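Local coordinates for beta-glycosidase (Bacteroides caccae, PDB 6T2R), which is a glycoside hydrolase of family 16, probably an endo-acting O-glycanase that cuts within mucin glycans to start their breakdown in the gut, at residues C67-N72 against I76-V81; S154-T159 against N188-D193; P212-E215 against G220-P223. All blocks are in the same frame, centred on the assembly; numbering follows the deposited sequence.

Interaction 1 (C67-N72 against I76-V81)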
loop_
_atom_site.group_PDB
_atom_site.type_symbol
_atom_site.label_atom_id
_atom_site.label_comp_id
_atom_site.label_asym_id
_atom_site.label_seq_id
_atom_site.Cartn_x
_atom_site.Cartn_y
_atom_site.Cartn_z
ATOM N N CYS A 67 -0.078 10.843 -15.469
ATOM C CA CYS A 67 -0.562 9.938 -14.393
ATOM C C CYS A 67 -0.174 10.481 -12.999
ATOM O O CYS A 67 -0.531 9.863 -11.981
ATOM C CB CYS A 67 -0.035 8.531 -14.629
ATOM S SG CYS A 67 -0.782 7.717 -16.068
ATOM N N TYR A 68 0.545 11.594 -12.947
ATOM C CA TYR A 68 1.203 12.121 -11.722
ATOM C C TYR A 68 0.939 13.623 -11.617
ATOM O O TYR A 68 0.962 14.294 -12.650
ATOM C CB TYR A 68 2.702 11.873 -11.783
ATOM C CG TYR A 68 3.043 10.420 -11.907
ATOM C CD1 TYR A 68 3.040 9.793 -13.138
ATOM C CD2 TYR A 68 3.337 9.668 -10.787
ATOM C CE1 TYR A 68 3.353 8.448 -13.259
ATOM C CE2 TYR A 68 3.607 8.314 -10.882
ATOM C CZ TYR A 68 3.636 7.708 -12.120
ATOM O OH TYR A 68 3.956 6.389 -12.209
ATOM N N GLU A 69 0.642 14.108 -10.417
ATOM C CA GLU A 69 0.517 15.557 -10.129
ATOM C C GLU A 69 0.897 15.830 -8.673
ATOM O O GLU A 69 0.631 14.980 -7.832
ATOM C CB GLU A 69 -0.881 16.041 -10.478
ATOM C CG GLU A 69 -0.931 17.544 -10.569
ATOM C CD GLU A 69 -2.308 18.123 -10.827
ATOM O OE1 GLU A 69 -2.465 19.350 -10.623
ATOM O OE2 GLU A 69 -3.224 17.335 -11.206
ATOM N N MET A 70 1.591 16.937 -8.407
ATOM C CA MET A 70 1.654 17.567 -7.060
ATOM C C MET A 70 0.711 18.772 -7.097
ATOM O O MET A 70 0.822 19.595 -8.024
ATOM C CB MET A 70 3.069 18.015 -6.694
ATOM C CG MET A 70 4.094 16.964 -6.923
ATOM S SD MET A 70 3.820 15.468 -5.915
ATOM C CE MET A 70 4.366 16.069 -4.322
ATOM N N ARG A 71 -0.247 18.827 -6.179
ATOM C CA ARG A 71 -1.307 19.845 -6.168
ATOM C C ARG A 71 -1.644 20.193 -4.725
ATOM O O ARG A 71 -2.132 19.315 -3.980
ATOM C CB ARG A 71 -2.521 19.287 -6.900
ATOM C CG ARG A 71 -3.693 20.241 -6.879
ATOM C CD ARG A 71 -4.698 19.822 -7.927
ATOM N NE ARG A 71 -5.514 18.749 -7.438
ATOM C CZ ARG A 71 -5.908 17.682 -8.120
ATOM N NH1 ARG A 71 -5.534 17.456 -9.368
ATOM N NH2 ARG A 71 -6.676 16.813 -7.505
ATOM N N ASN A 72 -1.375 21.423 -4.317
ATOM C CA ASN A 72 -1.943 21.938 -3.042
ATOM C C ASN A 72 -1.245 21.213 -1.878
ATOM O O ASN A 72 -1.939 20.902 -0.937
ATOM C CB ASN A 72 -3.471 21.693 -3.046
ATOM C CG ASN A 72 -4.254 22.544 -2.074
ATOM O OD1 ASN A 72 -3.705 23.435 -1.422
ATOM N ND2 ASN A 72 -5.549 22.291 -2.000
ATOM N N ILE A 76 -0.882 13.327 -6.292
ATOM C CA ILE A 76 -2.054 12.893 -7.112
ATOM C C ILE A 76 -1.573 11.803 -8.037
ATOM O O ILE A 76 -0.618 12.042 -8.776
ATOM C CB ILE A 76 -2.631 14.047 -7.948
ATOM C CG1 ILE A 76 -2.762 15.314 -7.112
ATOM C CG2 ILE A 76 -3.950 13.637 -8.580
ATOM C CD1 ILE A 76 -3.744 15.170 -6.001
ATOM N N LEU A 77 -2.192 10.647 -7.978
ATOM C CA LEU A 77 -1.864 9.530 -8.891
ATOM C C LEU A 77 -3.133 9.228 -9.647
ATOM O O LEU A 77 -4.171 9.222 -8.957
ATOM C CB LEU A 77 -1.421 8.333 -8.049
ATOM C CG LEU A 77 -0.111 8.531 -7.294
ATOM C CD1 LEU A 77 0.118 7.385 -6.312
ATOM C CD2 LEU A 77 1.055 8.642 -8.266
ATOM N N LYS A 78 -3.070 9.090 -10.983
ATOM C CA LYS A 78 -4.305 9.091 -11.828
ATOM C C LYS A 78 -4.350 7.815 -12.654
ATOM O O LYS A 78 -3.279 7.250 -12.930
ATOM C CB LYS A 78 -4.377 10.310 -12.748
ATOM C CG LYS A 78 -4.071 11.627 -12.059
ATOM C CD LYS A 78 -3.774 12.791 -13.006
ATOM C CE LYS A 78 -3.310 14.004 -12.234
ATOM N NZ LYS A 78 -3.084 15.162 -13.134
ATOM N N GLY A 79 -5.563 7.381 -12.942
ATOM C CA GLY A 79 -5.871 6.359 -13.950
ATOM C C GLY A 79 -6.567 7.024 -15.141
ATOM O O GLY A 79 -7.531 7.742 -14.910
ATOM N N ILE A 80 -6.068 6.822 -16.359
ATOM C CA ILE A 80 -6.565 7.494 -17.589
ATOM C C ILE A 80 -6.677 6.478 -18.732
ATOM O O ILE A 80 -5.996 5.434 -18.728
ATOM C CB ILE A 80 -5.623 8.650 -17.968
ATOM C CG1 ILE A 80 -4.258 8.122 -18.414
ATOM C CG2 ILE A 80 -5.517 9.651 -16.827
ATOM C CD1 ILE A 80 -3.232 9.185 -18.657
ATOM N N VAL A 81 -7.501 6.808 -19.710
ATOM C CA VAL A 81 -7.566 6.084 -20.997
ATOM C C VAL A 81 -6.258 6.359 -21.731
ATOM O O VAL A 81 -5.896 7.525 -21.810
ATOM C CB VAL A 81 -8.743 6.556 -21.851
ATOM C CG1 VAL A 81 -8.831 5.679 -23.092
ATOM C CG2 VAL A 81 -10.052 6.582 -21.081
#
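The strands 68-71 and 76-81 run antiparallel as the two arms of a beta hairpin, their axes 4.8 Å apart and their directions at 144°. E69 and I76 form the hydrogen-bonded pair. E69 N donates to I76 O at 2.9 Å, and I76 N returns a bond to E69 O. Y68 and L77 are the next, non-hydrogen-bonded pair. Beyond them K78 N reaches C67 O at 2.8 Å.

Y68 and L77 lie on one face of the hairpin. There L77 CD2 meets the ring at Y68 CD2, 3.6 Å away and oblique to its plane. The hydroxyl of Y68 is held elsewhere, by the carbonyl oxygens of S62 and G96.

E69 and I76 lie on the other face, where K78 and R71 join them. The extended K78 chain crosses the hairpin and brings NZ to 2.9 Å from E69 OE2. R71 CG is anti to the backbone N (chi1 177°), and a bend at chi3 turns the guanidinium over I76. I76 CD1 sits 3.7 Å above the guanidinium plane, toward its rim. R71 NH1 lies 3.0 Å from E69 OE2, a weak hydrogen bond (120° at the hydrogen) that is part of a salt bridge. R71 NH2 is bridged to E252 on strand 251-263. In a separate apolar contact, I80 CD1 touches C67 SG at 3.9 Å.

A single carboxylate oxygen, E69 OE2, is thus shared by two cations. Its charge would offset the repulsion between the lysine and the arginine and favour the ionised form of the glutamate.

Interaction 2 (S154-T159 against N188-D193)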
loop_
_atom_site.group_PDB
_atom_site.type_symbol
_atom_site.label_atom_id
_atom_site.label_comp_id
_atom_site.label_asym_id
_atom_site.label_seq_id
_atom_site.Cartn_x
_atom_site.Cartn_y
_atom_site.Cartn_z
ATOM N N SER A 154 -17.886 1.856 -0.377
ATOM C CA SER A 154 -17.717 2.632 0.870
ATOM C C SER A 154 -16.991 1.778 1.920
ATOM O O SER A 154 -17.095 2.079 3.137
ATOM C CB SER A 154 -19.065 3.055 1.359
ATOM O OG SER A 154 -19.775 1.892 1.769
ATOM N N ILE A 155 -16.304 0.720 1.479
ATOM C CA ILE A 155 -15.433 -0.111 2.367
ATOM C C ILE A 155 -14.076 -0.272 1.688
ATOM O O ILE A 155 -14.021 -0.116 0.461
ATOM C CB ILE A 155 -16.058 -1.483 2.605
ATOM C CG1 ILE A 155 -16.275 -2.185 1.259
ATOM C CG2 ILE A 155 -17.317 -1.349 3.473
ATOM C CD1 ILE A 155 -16.416 -3.693 1.321
ATOM N N VAL A 156 -13.055 -0.624 2.463
ATOM C CA VAL A 156 -11.732 -1.018 1.914
ATOM C C VAL A 156 -11.416 -2.403 2.461
ATOM O O VAL A 156 -11.938 -2.767 3.536
ATOM C CB VAL A 156 -10.611 -0.028 2.264
ATOM C CG1 VAL A 156 -10.867 1.356 1.696
ATOM C CG2 VAL A 156 -10.352 0.015 3.762
ATOM N N TYR A 157 -10.570 -3.112 1.737
ATOM C CA TYR A 157 -9.963 -4.397 2.147
ATOM C C TYR A 157 -8.600 -4.084 2.762
ATOM O O TYR A 157 -7.808 -3.312 2.172
ATOM C CB TYR A 157 -9.846 -5.330 0.945
ATOM C CG TYR A 157 -11.167 -5.740 0.334
ATOM C CD1 TYR A 157 -11.927 -4.845 -0.409
ATOM C CD2 TYR A 157 -11.640 -7.030 0.462
ATOM C CE1 TYR A 157 -13.133 -5.210 -0.980
ATOM C CE2 TYR A 157 -12.841 -7.416 -0.116
ATOM C CZ TYR A 157 -13.586 -6.503 -0.838
ATOM O OH TYR A 157 -14.766 -6.871 -1.397
ATOM N N GLN A 158 -8.322 -4.717 3.887
ATOM C CA GLN A 158 -6.947 -4.886 4.387
ATOM C C GLN A 158 -6.658 -6.399 4.410
ATOM O O GLN A 158 -7.571 -7.180 4.804
ATOM C CB GLN A 158 -6.838 -4.156 5.723
ATOM C CG GLN A 158 -7.115 -2.648 5.602
ATOM C CD GLN A 158 -6.899 -1.922 6.911
ATOM O OE1 GLN A 158 -7.658 -2.129 7.869
ATOM N NE2 GLN A 158 -5.855 -1.099 6.973
ATOM N N THR A 159 -5.467 -6.818 3.963
ATOM C CA THR A 159 -5.170 -8.242 3.646
ATOM C C THR A 159 -3.682 -8.541 3.773
ATOM O O THR A 159 -2.888 -7.608 3.655
ATOM C CB THR A 159 -5.569 -8.609 2.218
ATOM O OG1 THR A 159 -6.772 -7.932 1.887
ATOM C CG2 THR A 159 -5.809 -10.092 2.066
ATOM N N ASN A 188 -9.043 9.487 4.654
ATOM C CA ASN A 188 -9.057 8.443 5.695
ATOM C C ASN A 188 -7.599 8.090 5.934
ATOM O O ASN A 188 -6.777 8.266 5.008
ATOM C CB ASN A 188 -9.890 7.265 5.241
ATOM C CG ASN A 188 -11.337 7.620 4.962
ATOM O OD1 ASN A 188 -12.154 7.558 5.861
ATOM N ND2 ASN A 188 -11.680 7.907 3.710
ATOM N N VAL A 189 -7.289 7.589 7.114
ATOM C CA VAL A 189 -5.906 7.160 7.472
ATOM C C VAL A 189 -5.839 5.624 7.496
ATOM O O VAL A 189 -6.430 5.028 8.410
ATOM C CB VAL A 189 -5.477 7.754 8.819
ATOM C CG1 VAL A 189 -4.037 7.355 9.155
ATOM C CG2 VAL A 189 -5.637 9.276 8.815
ATOM N N TYR A 190 -5.116 5.031 6.544
ATOM C CA TYR A 190 -4.882 3.571 6.429
ATOM C C TYR A 190 -3.577 3.227 7.129
ATOM O O TYR A 190 -2.547 3.872 6.830
ATOM C CB TYR A 190 -4.952 3.165 4.953
ATOM C CG TYR A 190 -6.232 3.628 4.293
ATOM C CD1 TYR A 190 -7.408 2.924 4.465
ATOM C CD2 TYR A 190 -6.288 4.816 3.573
ATOM C CE1 TYR A 190 -8.594 3.353 3.899
ATOM C CE2 TYR A 190 -7.463 5.266 2.997
ATOM C CZ TYR A 190 -8.617 4.521 3.152
ATOM O OH TYR A 190 -9.786 4.936 2.578
ATOM N N GLY A 191 -3.632 2.264 8.052
ATOM C CA GLY A 191 -2.482 1.896 8.896
ATOM C C GLY A 191 -2.347 0.394 9.145
ATOM O O GLY A 191 -3.361 -0.356 9.090
ATOM N N VAL A 192 -1.109 -0.051 9.330
ATOM C CA VAL A 192 -0.760 -1.407 9.813
ATOM C C VAL A 192 0.329 -1.220 10.865
ATOM O O VAL A 192 1.184 -0.307 10.656
ATOM C CB VAL A 192 -0.326 -2.335 8.665
ATOM C CG1 VAL A 192 1.031 -1.931 8.042
ATOM C CG2 VAL A 192 -0.333 -3.800 9.121
ATOM N N ASP A 193 0.264 -2.006 11.934
ATOM C CA ASP A 193 1.315 -2.104 12.976
ATOM C C ASP A 193 1.977 -3.476 12.855
ATOM O O ASP A 193 1.216 -4.523 12.796
ATOM C CB ASP A 193 0.722 -1.924 14.375
ATOM C CG ASP A 193 0.035 -0.583 14.615
ATOM O OD1 ASP A 193 0.241 0.367 13.789
ATOM O OD2 ASP A 193 -0.707 -0.491 15.630
#
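V156 and Y190 face each other across the interior of a beta-sandwich, the jelly-roll fold of family 16 glycoside hydrolases. Strand 155-161 belongs to one sheet and strand 187-195 to the other. The two strands are not paired. The nearest CA atoms, those of Q158 and V192, are 8.9 Å apart, so side chains span the gap between the sheets.

The apolar part is a valine set against a tyrosine ring. The two side chains come from opposite directions. V156 CG1 lies 3.7 Å from Y190 CE1, and V156 CG2 lies 3.8 Å from the same ring carbon. Both methyl groups therefore bear on one corner of the ring, with CG1 meeting it obliquely. V156 CG1 also reaches Y190 OH at 3.8 Å. V156 CG1 is anti to the carbonyl carbon (chi1 -62°), while CG2 stands between the backbone N and that carbon, and this rotation turns both branches to the ring. I182 touches both residues, and L116 of strand 108-116 packs on Y190.

The polar part is the amide of Q158, carried straight out from the strand on an extended chain. It is buried, and its stronger partners lie outside the two segments. NE2 bonds to the carbonyl oxygens of I146 and H202, and OE1 accepts from N208 ND2. I146 lies between strands 143-145 and 147-148, beside 155-161, whereas H202 and N208 belong to the facing sheet. The amide thus ties the two layers together by both its atoms. I146 and H202 already use the two N-H groups of NE2. G191 O is a third, secondary acceptor: Q158 NE2 approaches it at 3.4 Å in a weak hydrogen bond, with an angle of 129° at the hydrogen.

Interaction 3 (P212-E215 against G220-P223)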
loop_
_atom_site.group_PDB
_atom_site.type_symbol
_atom_site.label_atom_id
_atom_site.label_comp_id
_atom_site.label_asym_id
_atom_site.label_seq_id
_atom_site.Cartn_x
_atom_site.Cartn_y
_atom_site.Cartn_z
ATOM N N PRO A 212 -2.508 -12.937 13.243
ATOM C CA PRO A 212 -1.605 -13.544 14.210
ATOM C C PRO A 212 -0.560 -14.480 13.592
ATOM O O PRO A 212 -0.854 -15.145 12.620
ATOM C CB PRO A 212 -2.569 -14.324 15.112
ATOM C CG PRO A 212 -3.641 -14.808 14.157
ATOM C CD PRO A 212 -3.788 -13.687 13.139
ATOM N N ARG A 213 0.629 -14.507 14.219
ATOM C CA ARG A 213 1.607 -15.605 14.120
ATOM C C ARG A 213 1.113 -16.755 14.992
ATOM O O ARG A 213 1.127 -16.611 16.257
ATOM C CB ARG A 213 3.004 -15.163 14.558
ATOM C CG ARG A 213 4.070 -16.230 14.310
ATOM C CD ARG A 213 5.414 -15.966 14.962
ATOM N NE ARG A 213 6.112 -14.753 14.525
ATOM C CZ ARG A 213 6.978 -14.619 13.476
ATOM N NH1 ARG A 213 7.275 -15.634 12.665
ATOM N NH2 ARG A 213 7.535 -13.425 13.229
ATOM N N ILE A 214 0.745 -17.872 14.363
ATOM C CA ILE A 214 0.187 -19.049 15.078
ATOM C C ILE A 214 1.235 -20.171 15.134
ATOM O O ILE A 214 2.137 -20.236 14.301
ATOM C CB ILE A 214 -1.154 -19.496 14.462
ATOM C CG1 ILE A 214 -1.023 -19.985 13.016
ATOM C CG2 ILE A 214 -2.164 -18.371 14.585
ATOM C CD1 ILE A 214 -2.141 -20.906 12.552
ATOM N N GLU A 215 1.155 -21.010 16.144
ATOM C CA GLU A 215 1.859 -22.309 16.097
ATOM C C GLU A 215 1.167 -23.145 15.010
ATOM O O GLU A 215 -0.073 -23.207 14.984
ATOM C CB GLU A 215 1.854 -22.940 17.478
ATOM C CG GLU A 215 0.501 -23.518 17.820
ATOM C CD GLU A 215 0.312 -23.685 19.310
ATOM O OE1 GLU A 215 -0.825 -23.944 19.717
ATOM O OE2 GLU A 215 1.319 -23.544 20.052
ATOM N N GLY A 220 6.125 -20.545 6.539
ATOM C CA GLY A 220 5.750 -19.330 5.801
ATOM C C GLY A 220 4.489 -18.667 6.337
ATOM O O GLY A 220 3.955 -17.797 5.640
ATOM N N GLN A 221 4.028 -19.002 7.540
ATOM C CA GLN A 221 2.739 -18.443 8.022
ATOM C C GLN A 221 2.941 -16.981 8.457
ATOM O O GLN A 221 1.941 -16.262 8.464
ATOM C CB GLN A 221 2.109 -19.331 9.104
ATOM C CG GLN A 221 0.707 -18.886 9.462
ATOM C CD GLN A 221 0.718 -17.816 10.543
ATOM O OE1 GLN A 221 1.649 -17.746 11.351
ATOM N NE2 GLN A 221 -0.313 -16.976 10.562
ATOM N N PHE A 222 4.140 -16.582 8.871
ATOM C CA PHE A 222 4.396 -15.203 9.363
ATOM C C PHE A 222 5.777 -14.718 8.945
ATOM O O PHE A 222 6.672 -14.606 9.760
ATOM C CB PHE A 222 4.218 -15.057 10.862
ATOM C CG PHE A 222 3.830 -13.662 11.306
ATOM C CD1 PHE A 222 2.488 -13.258 11.332
ATOM C CD2 PHE A 222 4.784 -12.753 11.693
ATOM C CE1 PHE A 222 2.113 -12.007 11.792
ATOM C CE2 PHE A 222 4.404 -11.490 12.135
ATOM C CZ PHE A 222 3.081 -11.114 12.179
ATOM N N PRO A 223 5.955 -14.350 7.656
ATOM C CA PRO A 223 7.242 -13.894 7.132
ATOM C C PRO A 223 7.468 -12.370 7.236
ATOM O O PRO A 223 8.502 -11.855 6.779
ATOM C CB PRO A 223 7.083 -14.317 5.661
ATOM C CG PRO A 223 5.628 -14.036 5.331
ATOM C CD PRO A 223 4.913 -14.389 6.616
HETATM O O HOH W 1 8.491 -12.795 10.249
HETATM O O HOH W 2 3.734 -19.230 12.210
#
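The segments P212-E215 and G220-P223 are irregular and come closest at R213 and F222, whose CA atoms are 5.5 Å apart. No backbone-to-backbone hydrogen bond joins them. The side-chain amide of Q221 does that work instead.

Q221 offers both ends of its amide to the opposite main chain. NE2 donates to P212 O at 2.8 Å, nearly straight at 165° and in the carbonyl plane. OE1 accepts from I214 N at 3.1 Å, and this donor stands above the plane of the amide carbonyl. A water also donates to OE1 and to I214 O, so two donors grip the oxygen. The Q221 chain bends at chi2 (-87°), which turns the amide along the main chain of P212-I214. I214 CG1 packs across the amide, 3.7 Å from Q221 CD. P174 and Y164 cover this side.

Both segments lie on the connection from strand 206-212 to strand 228-233, which passes from one sheet of the jelly-roll sandwich to the other. The hydrogen bonds of the Q221 amide join the start of this connection to its later part.

Beside the amide, R213 meets F222. R213 CB lies over the ring face in a CH-pi contact, 4.0 Å from the ring centroid. The arginine starts out extended and then turns at chi3, which brings one guanidinium face over F222 CD2, off centre. Its plane is inclined 54° to the ring, and F222 CD2 lies 3.2 Å from R213 NH2, a tight fit. R213 NE is bonded to P196 O. A second water accepts from R213 NH2 and donates to F222 O at 2.6 Å.

Overall arrangement
The three contacts follow one another along the chain and do not touch. Interaction 1 is a hairpin at one side of the sandwich. Interaction 2 lies in its interior, 9 Å from the chain centre. Interaction 3 sits in a connecting loop on the opposite side of that centre from interaction 1. Interactions 1 and 3 are 37 Å apart between centres. Interaction 2 is about 21 Å from each, centre to centre, and its nearest atoms come within about 7 Å of interaction 3. Interaction 2 lies next to the probable active-site strand: 155-161 pairs with 143-145, in the family 16 signature region, where family 16 relatives carry their catalytic carboxylates.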